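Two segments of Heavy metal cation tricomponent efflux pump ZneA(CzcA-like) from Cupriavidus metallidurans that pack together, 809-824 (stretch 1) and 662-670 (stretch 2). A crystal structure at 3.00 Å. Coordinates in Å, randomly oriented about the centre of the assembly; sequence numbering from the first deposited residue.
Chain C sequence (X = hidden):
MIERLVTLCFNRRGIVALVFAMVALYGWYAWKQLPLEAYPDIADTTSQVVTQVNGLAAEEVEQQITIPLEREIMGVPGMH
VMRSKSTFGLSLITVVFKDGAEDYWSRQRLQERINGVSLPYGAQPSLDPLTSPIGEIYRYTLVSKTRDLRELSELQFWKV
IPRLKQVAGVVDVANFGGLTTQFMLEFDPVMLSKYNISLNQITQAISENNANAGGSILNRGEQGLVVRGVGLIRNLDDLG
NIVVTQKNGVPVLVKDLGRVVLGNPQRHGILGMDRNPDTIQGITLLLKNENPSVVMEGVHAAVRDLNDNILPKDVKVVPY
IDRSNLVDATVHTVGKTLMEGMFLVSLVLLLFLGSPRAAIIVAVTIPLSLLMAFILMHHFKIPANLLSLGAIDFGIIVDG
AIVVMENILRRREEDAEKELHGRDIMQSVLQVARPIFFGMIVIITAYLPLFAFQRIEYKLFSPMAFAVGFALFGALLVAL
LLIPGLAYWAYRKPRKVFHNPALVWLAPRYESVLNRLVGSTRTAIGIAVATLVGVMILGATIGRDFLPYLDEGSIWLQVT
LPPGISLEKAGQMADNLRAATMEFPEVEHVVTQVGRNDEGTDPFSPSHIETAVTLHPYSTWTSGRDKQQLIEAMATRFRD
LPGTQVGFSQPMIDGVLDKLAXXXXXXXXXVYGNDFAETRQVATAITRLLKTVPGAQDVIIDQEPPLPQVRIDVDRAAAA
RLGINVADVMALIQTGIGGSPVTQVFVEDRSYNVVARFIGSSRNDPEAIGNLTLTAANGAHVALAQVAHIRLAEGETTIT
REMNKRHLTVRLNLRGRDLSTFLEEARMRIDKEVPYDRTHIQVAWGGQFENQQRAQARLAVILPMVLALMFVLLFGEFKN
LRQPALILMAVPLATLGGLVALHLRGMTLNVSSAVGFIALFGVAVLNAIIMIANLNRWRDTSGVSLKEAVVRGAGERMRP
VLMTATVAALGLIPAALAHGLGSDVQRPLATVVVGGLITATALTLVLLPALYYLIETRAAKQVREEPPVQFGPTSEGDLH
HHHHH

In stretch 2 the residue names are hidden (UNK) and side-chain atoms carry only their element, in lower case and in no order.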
ATOM      1  N   THR C 809      -0.576  19.701 -32.379  1.00 39.00           N
ATOM      2  CA  THR C 809      -0.621  18.307 -32.793  1.00 46.57           C
ATOM      3  C   THR C 809      -1.272  18.120 -34.150  1.00 49.85           C
ATOM      4  O   THR C 809      -2.424  18.493 -34.352  1.00 61.10           O
ATOM      5  CB  THR C 809      -1.396  17.459 -31.785  1.00 59.43           C
ATOM      6  OG1 THR C 809      -0.937  17.752 -30.461  1.00 66.40           O
ATOM      7  CG2 THR C 809      -1.202  15.980 -32.079  1.00 68.22           C
ATOM      8  N   VAL C 810      -0.532  17.532 -35.079  1.00 40.95           N
ATOM      9  CA  VAL C 810      -1.119  17.148 -36.347  1.00 41.89           C
ATOM     10  C   VAL C 810      -1.521  15.687 -36.259  1.00 45.87           C
ATOM     11  O   VAL C 810      -0.699  14.797 -36.470  1.00 48.99           O
ATOM     12  CB  VAL C 810      -0.144  17.348 -37.523  1.00 41.01           C
ATOM     13  CG1 VAL C 810      -0.831  17.012 -38.831  1.00 51.09           C
ATOM     14  CG2 VAL C 810       0.374  18.772 -37.554  1.00 37.90           C
ATOM     15  N   ARG C 811      -2.783  15.440 -35.933  1.00 34.39           N
ATOM     16  CA  ARG C 811      -3.260  14.075 -35.809  1.00 45.88           C
ATOM     17  C   ARG C 811      -3.699  13.496 -37.156  1.00 55.12           C
ATOM     18  O   ARG C 811      -4.245  14.212 -37.998  1.00 60.05           O
ATOM     19  CB  ARG C 811      -4.360  13.977 -34.748  1.00 39.06           C
ATOM     20  CG  ARG C 811      -5.704  14.548 -35.117  1.00 37.88           C
ATOM     21  CD  ARG C 811      -6.692  14.247 -34.001  1.00 35.45           C
ATOM     22  NE  ARG C 811      -8.087  14.353 -34.420  1.00 34.19           N
ATOM     23  CZ  ARG C 811      -8.846  15.423 -34.210  1.00 34.99           C
ATOM     24  NH1 ARG C 811      -8.343  16.483 -33.592  1.00 41.69           N
ATOM     25  NH2 ARG C 811     -10.108  15.435 -34.618  1.00 30.18           N
ATOM     26  N   LEU C 812      -3.437  12.201 -37.349  1.00 57.96           N
ATOM     27  CA  LEU C 812      -3.644  11.530 -38.635  1.00 55.68           C
ATOM     28  C   LEU C 812      -3.728   9.999 -38.525  1.00 50.41           C
ATOM     29  O   LEU C 812      -3.080   9.395 -37.674  1.00 46.69           O
ATOM     30  CB  LEU C 812      -2.528  11.902 -39.616  1.00 64.48           C
ATOM     31  CG  LEU C 812      -1.151  11.270 -39.395  1.00 76.99           C
ATOM     32  CD1 LEU C 812      -0.423  11.140 -40.720  1.00 83.00           C
ATOM     33  CD2 LEU C 812      -0.319  12.069 -38.404  1.00 78.33           C
ATOM     34  N   ASN C 813      -4.511   9.374 -39.402  1.00 53.26           N
ATOM     35  CA  ASN C 813      -4.663   7.913 -39.397  1.00 55.76           C
ATOM     36  C   ASN C 813      -3.901   7.202 -40.520  1.00 60.79           C
ATOM     37  O   ASN C 813      -3.842   7.688 -41.648  1.00 60.69           O
ATOM     38  CB  ASN C 813      -6.142   7.523 -39.446  1.00 59.75           C
ATOM     39  CG  ASN C 813      -6.909   7.993 -38.226  1.00 73.31           C
ATOM     40  OD1 ASN C 813      -6.390   7.986 -37.109  1.00 75.06           O
ATOM     41  ND2 ASN C 813      -8.153   8.411 -38.433  1.00 77.99           N
ATOM     42  N   LEU C 814      -3.338   6.039 -40.204  1.00 69.14           N
ATOM     43  CA  LEU C 814      -2.500   5.290 -41.143  1.00 71.83           C
ATOM     44  C   LEU C 814      -3.296   4.531 -42.200  1.00 73.58           C
ATOM     45  O   LEU C 814      -2.725   4.012 -43.157  1.00 82.76           O
ATOM     46  CB  LEU C 814      -1.588   4.318 -40.384  1.00 83.03           C
ATOM     47  CG  LEU C 814      -2.136   3.615 -39.132  1.00 91.92           C
ATOM     48  CD1 LEU C 814      -3.257   2.631 -39.450  1.00 90.44           C
ATOM     49  CD2 LEU C 814      -1.012   2.914 -38.381  1.00 98.73           C
ATOM     50  N   ARG C 815      -4.611   4.474 -42.010  1.00 72.86           N
ATOM     51  CA  ARG C 815      -5.516   3.696 -42.859  1.00 68.20           C
ATOM     52  C   ARG C 815      -5.341   3.950 -44.352  1.00 73.82           C
ATOM     53  O   ARG C 815      -5.205   5.092 -44.785  1.00 79.18           O
ATOM     54  CB  ARG C 815      -6.967   3.965 -42.449  1.00 61.80           C
ATOM     55  CG  ARG C 815      -8.012   3.461 -43.426  1.00 62.88           C
ATOM     56  CD  ARG C 815      -9.406   3.644 -42.855  1.00 65.74           C
ATOM     57  NE  ARG C 815      -9.589   4.981 -42.301  1.00 67.18           N
ATOM     58  CZ  ARG C 815     -10.145   5.992 -42.958  1.00 68.71           C
ATOM     59  NH1 ARG C 815     -10.267   7.178 -42.377  1.00 74.32           N
ATOM     60  NH2 ARG C 815     -10.579   5.821 -44.199  1.00 67.21           N
ATOM     61  N   GLY C 816      -5.337   2.872 -45.129  1.00 76.64           N
ATOM     62  CA  GLY C 816      -5.253   2.976 -46.573  1.00 84.36           C
ATOM     63  C   GLY C 816      -4.163   2.112 -47.175  1.00 99.14           C
ATOM     64  O   GLY C 816      -4.348   1.521 -48.239  1.00107.89           O
ATOM     65  N   ARG C 817      -3.022   2.033 -46.497  1.00 97.37           N
ATOM     66  CA  ARG C 817      -1.873   1.320 -47.043  1.00 90.35           C
ATOM     67  C   ARG C 817      -1.054   0.613 -45.967  1.00 89.31           C
ATOM     68  O   ARG C 817      -1.508  -0.356 -45.366  1.00 94.08           O
ATOM     69  CB  ARG C 817      -0.980   2.277 -47.844  1.00 88.60           C
ATOM     70  CG  ARG C 817      -0.087   1.588 -48.864  1.00 99.34           C
ATOM     71  CD  ARG C 817       0.715   2.589 -49.686  1.00101.54           C
ATOM     72  NE  ARG C 817       1.730   3.283 -48.897  1.00 95.21           N
ATOM     73  CZ  ARG C 817       2.715   4.005 -49.423  1.00 86.87           C
ATOM     74  NH1 ARG C 817       3.600   4.604 -48.639  1.00 81.48           N
ATOM     75  NH2 ARG C 817       2.819   4.127 -50.738  1.00 87.83           N
ATOM     76  N   ASP C 818       0.156   1.108 -45.731  1.00 87.58           N
ATOM     77  CA  ASP C 818       1.104   0.429 -44.863  1.00 90.31           C
ATOM     78  C   ASP C 818       1.441   1.307 -43.671  1.00 89.77           C
ATOM     79  O   ASP C 818       0.787   2.322 -43.433  1.00 99.67           O
ATOM     80  CB  ASP C 818       2.382   0.117 -45.642  1.00 98.63           C
ATOM     81  CG  ASP C 818       2.982  -1.224 -45.275  1.00102.08           C
ATOM     82  OD1 ASP C 818       2.239  -2.229 -45.247  1.00 99.96           O
ATOM     83  OD2 ASP C 818       4.204  -1.273 -45.020  1.00105.12           O
ATOM     84  N   LEU C 819       2.463   0.913 -42.921  1.00 78.44           N
ATOM     85  CA  LEU C 819       2.974   1.754 -41.849  1.00 72.27           C
ATOM     86  C   LEU C 819       4.460   2.012 -42.040  1.00 78.35           C
ATOM     87  O   LEU C 819       4.900   3.155 -41.985  1.00 92.00           O
ATOM     88  CB  LEU C 819       2.709   1.135 -40.476  1.00 69.27           C
ATOM     89  CG  LEU C 819       3.244   1.931 -39.281  1.00 72.63           C
ATOM     90  CD1 LEU C 819       2.755   3.366 -39.318  1.00 77.16           C
ATOM     91  CD2 LEU C 819       2.847   1.275 -37.969  1.00 73.81           C
ATOM     92  N   SER C 820       5.223   0.950 -42.276  1.00 69.81           N
ATOM     93  CA  SER C 820       6.670   1.066 -42.441  1.00 73.16           C
ATOM     94  C   SER C 820       7.028   1.937 -43.638  1.00 81.92           C
ATOM     95  O   SER C 820       7.654   2.988 -43.489  1.00 80.16           O
ATOM     96  CB  SER C 820       7.302  -0.313 -42.617  1.00 78.75           C
ATOM     97  OG  SER C 820       6.991  -0.849 -43.892  1.00 80.99           O
ATOM     98  N   THR C 821       6.629   1.489 -44.824  1.00100.12           N
ATOM     99  CA  THR C 821       6.902   2.217 -46.056  1.00107.98           C
ATOM    100  C   THR C 821       6.236   3.591 -46.052  1.00107.79           C
ATOM    101  O   THR C 821       6.815   4.579 -46.518  1.00115.09           O
ATOM    102  CB  THR C 821       6.446   1.417 -47.299  1.00104.05           C
ATOM    103  OG1 THR C 821       5.064   1.067 -47.170  1.00 88.61           O
ATOM    104  CG2 THR C 821       7.268   0.146 -47.445  1.00112.01           C
ATOM    105  N   PHE C 822       5.020   3.646 -45.517  1.00 94.83           N
ATOM    106  CA  PHE C 822       4.281   4.897 -45.441  1.00 85.59           C
ATOM    107  C   PHE C 822       4.993   5.918 -44.572  1.00 81.80           C
ATOM    108  O   PHE C 822       5.256   7.040 -45.008  1.00 85.97           O
ATOM    109  CB  PHE C 822       2.869   4.679 -44.904  1.00 85.24           C
ATOM    110  CG  PHE C 822       2.247   5.929 -44.347  1.00 94.46           C
ATOM    111  CD1 PHE C 822       1.930   6.993 -45.180  1.00 93.14           C
ATOM    112  CD2 PHE C 822       1.995   6.050 -42.993  1.00102.24           C
ATOM    113  CE1 PHE C 822       1.367   8.150 -44.671  1.00 91.40           C
ATOM    114  CE2 PHE C 822       1.429   7.206 -42.479  1.00101.62           C
ATOM    115  CZ  PHE C 822       1.115   8.257 -43.320  1.00 93.05           C
ATOM    116  N   LEU C 823       5.293   5.536 -43.337  1.00 75.73           N
ATOM    117  CA  LEU C 823       5.948   6.451 -42.416  1.00 77.52           C
ATOM    118  C   LEU C 823       7.328   6.812 -42.930  1.00 78.64           C
ATOM    119  O   LEU C 823       7.792   7.923 -42.717  1.00 84.19           O
ATOM    120  CB  LEU C 823       6.038   5.859 -41.010  1.00 87.17           C
ATOM    121  CG  LEU C 823       6.327   6.849 -39.880  1.00 86.92           C
ATOM    122  CD1 LEU C 823       5.541   6.454 -38.642  1.00 87.45           C
ATOM    123  CD2 LEU C 823       7.818   6.928 -39.573  1.00 83.33           C
ATOM    124  N   GLU C 824       7.975   5.873 -43.615  1.00 83.83           N
ATOM    125  CA  GLU C 824       9.258   6.145 -44.255  1.00 94.40           C
ATOM    126  C   GLU C 824       9.131   7.298 -45.250  1.00 87.69           C
ATOM    127  O   GLU C 824       9.853   8.300 -45.165  1.00 78.75           O
ATOM    128  CB  GLU C 824       9.764   4.899 -44.974  1.00111.21           C
ATOM    129  CG  GLU C 824      11.012   5.129 -45.804  1.00136.47           C
ATOM    130  CD  GLU C 824      11.411   3.904 -46.601  1.00158.61           C
ATOM    131  OE1 GLU C 824      10.646   2.916 -46.598  1.00164.88           O
ATOM    132  OE2 GLU C 824      12.490   3.925 -47.231  1.00167.59           O
ATOM    133  N   UNK C 662      -1.396  11.376 -27.641  1.00 40.43           N
ATOM    134  CA  UNK C 662      -1.852  12.661 -27.149  1.00 35.77           C
ATOM    135  C   UNK C 662      -3.260  12.935 -27.625  1.00 33.05           C
ATOM    136  O   UNK C 662      -4.130  13.313 -26.846  1.00 50.56           O
ATOM    137  N   UNK C 663      -3.479  12.728 -28.917  1.00 32.93           N
ATOM    138  CA  UNK C 663      -4.779  12.954 -29.528  1.00 39.71           C
ATOM    139  C   UNK C 663      -5.394  11.654 -30.034  1.00 45.99           C
ATOM    140  O   UNK C 663      -4.730  10.630 -30.146  1.00 32.49           O
ATOM    141  c   UNK C 663      -4.660  13.957 -30.662  1.00 37.72           C
ATOM    142  N   UNK C 664      -6.673  11.710 -30.363  1.00 51.42           N
ATOM    143  CA  UNK C 664      -7.409  10.517 -30.736  1.00 50.11           C
ATOM    144  C   UNK C 664      -7.165  10.109 -32.182  1.00 58.68           C
ATOM    145  O   UNK C 664      -8.059  10.204 -33.022  1.00 58.76           O
ATOM    146  n   UNK C 664      -9.462  10.312 -28.073  1.00 44.10           N
ATOM    147  c   UNK C 664      -9.279  12.432 -28.558  1.00 50.01           C
ATOM    148  c   UNK C 664      -9.201  11.194 -29.098  1.00 40.89           C
ATOM    149  n   UNK C 664      -9.588  12.275 -27.229  1.00 50.25           N
ATOM    150  c   UNK C 664      -9.698  10.988 -26.963  1.00 46.71           C
ATOM    151  c   UNK C 664      -8.893  10.745 -30.489  1.00 43.68           C
ATOM    152  N   UNK C 665      -5.949   9.651 -32.462  1.00 72.80           N
ATOM    153  CA  UNK C 665      -5.593   9.164 -33.794  1.00 78.82           C
ATOM    154  C   UNK C 665      -4.429   8.177 -33.718  1.00 77.93           C
ATOM    155  O   UNK C 665      -3.677   8.168 -32.742  1.00 76.96           O
ATOM    156  o   UNK C 665      -4.068  10.988 -34.298  1.00 74.93           O
ATOM    157  c   UNK C 665      -5.244  10.328 -34.726  1.00 74.80           C
ATOM    158  N   UNK C 666      -4.289   7.352 -34.753  1.00 73.36           N
ATOM    159  CA  UNK C 666      -3.248   6.329 -34.798  1.00 69.16           C
ATOM    160  C   UNK C 666      -1.866   6.961 -34.773  1.00 56.46           C
ATOM    161  O   UNK C 666      -0.965   6.497 -34.077  1.00 57.43           O
ATOM    162  c   UNK C 666      -3.389   5.482 -36.065  1.00 88.38           C
ATOM    163  c   UNK C 666      -4.837   5.167 -36.403  1.00104.00           C
ATOM    164  o   UNK C 666      -5.114   4.855 -37.581  1.00111.44           O
ATOM    165  o   UNK C 666      -5.697   5.228 -35.496  1.00102.45           O
ATOM    166  N   UNK C 667      -1.716   8.032 -35.543  1.00 53.81           N
ATOM    167  CA  UNK C 667      -0.440   8.718 -35.690  1.00 62.88           C
ATOM    168  C   UNK C 667      -0.598  10.191 -35.351  1.00 65.54           C
ATOM    169  O   UNK C 667      -1.655  10.774 -35.581  1.00 61.92           O
ATOM    170  c   UNK C 667       0.061   8.582 -37.132  1.00 63.61           C
ATOM    171  c   UNK C 667       0.438   7.099 -39.124  1.00 43.90           C
ATOM    172  c   UNK C 667       1.866   6.855 -37.087  1.00 67.32           C
ATOM    173  c   UNK C 667       0.477   7.189 -37.607  1.00 58.84           C
ATOM    174  N   UNK C 668       0.446  10.795 -34.794  1.00 39.72           N
ATOM    175  CA  UNK C 668       0.461  12.242 -34.623  1.00 39.04           C
ATOM    176  C   UNK C 668       1.819  12.796 -34.991  1.00 49.76           C
ATOM    177  O   UNK C 668       2.815  12.070 -35.008  1.00 59.77           O
ATOM    178  c   UNK C 668      -1.268  12.278 -32.760  1.00 36.31           C
ATOM    179  c   UNK C 668       1.181  12.162 -32.199  1.00 46.75           C
ATOM    180  c   UNK C 668       0.140  12.692 -33.172  1.00 45.32           C
ATOM    181  N   UNK C 669       1.848  14.088 -35.293  1.00 49.20           N
ATOM    182  CA  UNK C 669       3.098  14.813 -35.473  1.00 52.78           C
ATOM    183  C   UNK C 669       3.080  16.055 -34.589  1.00 55.91           C
ATOM    184  O   UNK C 669       2.293  16.977 -34.809  1.00 57.26           O
ATOM    185  c   UNK C 669       4.581  16.075 -37.054  1.00 55.18           C
ATOM    186  c   UNK C 669       3.326  15.222 -36.939  1.00 49.86           C
ATOM    187  c   UNK C 669       3.444  13.993 -37.815  1.00 46.92           C
ATOM    188  N   UNK C 670       3.944  16.068 -33.584  1.00 42.43           N
ATOM    189  CA  UNK C 670       3.953  17.141 -32.603  1.00 45.74           C
ATOM    190  C   UNK C 670       4.960  18.234 -32.962  1.00 52.70           C
ATOM    191  O   UNK C 670       6.165  17.977 -33.039  1.00 64.80           O
ATOM    192  c   UNK C 670       4.242  16.564 -31.215  1.00 51.35           C
ATOM    193  c   UNK C 670       3.244  15.495 -30.771  1.00 53.25           C
ATOM    194  c   UNK C 670       3.642  14.861 -29.440  1.00 66.07           C
ATOM    195  n   UNK C 670       4.246  12.496 -30.109  1.00 77.00           N
ATOM    196  c   UNK C 670       4.740  13.807 -29.602  1.00 74.80           C
TER

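Position 662 has no side-chain atoms. Its phi is positive, and it is the first residue to leave helical geometry after a helix. Nothing of it comes close to stretch 1. It is Gly662.

Position 663 carries a single carbon, its CB. This atom lies 3.9 Å from Arg811 CD and 4.2 Å from Thr809 CG2. One carbon and nothing more makes it Ala663.

Position 664 has one carbon followed by a five-membered ring of three carbons and two nitrogens. The ring stays more than 5 Å from stretch 1. An imidazole identifies His664. Its ND1 is hydrogen-bonded elsewhere in the structure.

Position 665 has one carbon and one oxygen. The oxygen sits 3.0 Å from Arg811 CB, and the carbon, CB, sits 3.5 Å from Asn813 OD1. Two unbranched atoms ending in oxygen give Ser665. Its OG donates a hydrogen bond to the backbone O of position 667, at 2.7 Å, within its own stretch.

Position 666 has two carbons, the second carrying two oxygens. Its backbone N donates to Asn813 OD1 at 3.2 Å, with a nearly straight angle. One oxygen of the carboxylate accepts a weak hydrogen bond from Leu814 N at 3.4 Å. The other is 3.3 Å from Asn813 OD1, but both are acceptors, so that approach is no bond. This short carboxylate is Asp666.

Position 667 has four carbons, forked at the second. One terminal carbon lies 3.5 Å from Phe822 CE2, at the edge of the ring, and 3.7 Å from Leu814 CB. The other lies 4.0 Å from Leu823 CD1 and 4.2 Å from Leu819 CD1. The pattern is that of Leu667, with chi1 m and chi2 t. It has the largest area covered by the other stretch.

Position 668 has one carbon carrying two more. Its CB is 3.7 Å from Thr809 CG2, and one terminal carbon is 4.0 Å from Arg811 CB. Its CA also makes a CA-H...O contact with Val810 O at 3.4 Å. It is Val668.

Position 669 has the same three-carbon branch. Its CB is 4.1 Å from Val810 CB, and one terminal carbon is 4.3 Å from Leu812 CD2. It is Val669.

Position 670 has four carbons in a row ending in nitrogen. It pairs with Thr809 in the register, but its side chain stays beyond 4.5 Å of stretch 1. It is Lys670.

The contact is an antiparallel strand pair with a hydrophobic anchor. Leu667 N to Leu812 O, Leu812 N to Leu667 O, Val669 N to Val810 O and Val810 N to Val669 O are all hydrogen bonds of 2.9 Å. They fix the register. Val810, Leu812, Leu667 and Val669 share one face of the sheet, where their side chains pack. Thr809, Arg811, Val668 and Lys670 lie on the other. Beyond the strands, Asp666 holds the loop through its backbone N to Asn813 OD1, with a weak bond from Leu814 N to its OD2, while Leu667 reaches the helix through Phe822 and Leu823.

Stretch 2, residues 662-670: GAHSDLVVK
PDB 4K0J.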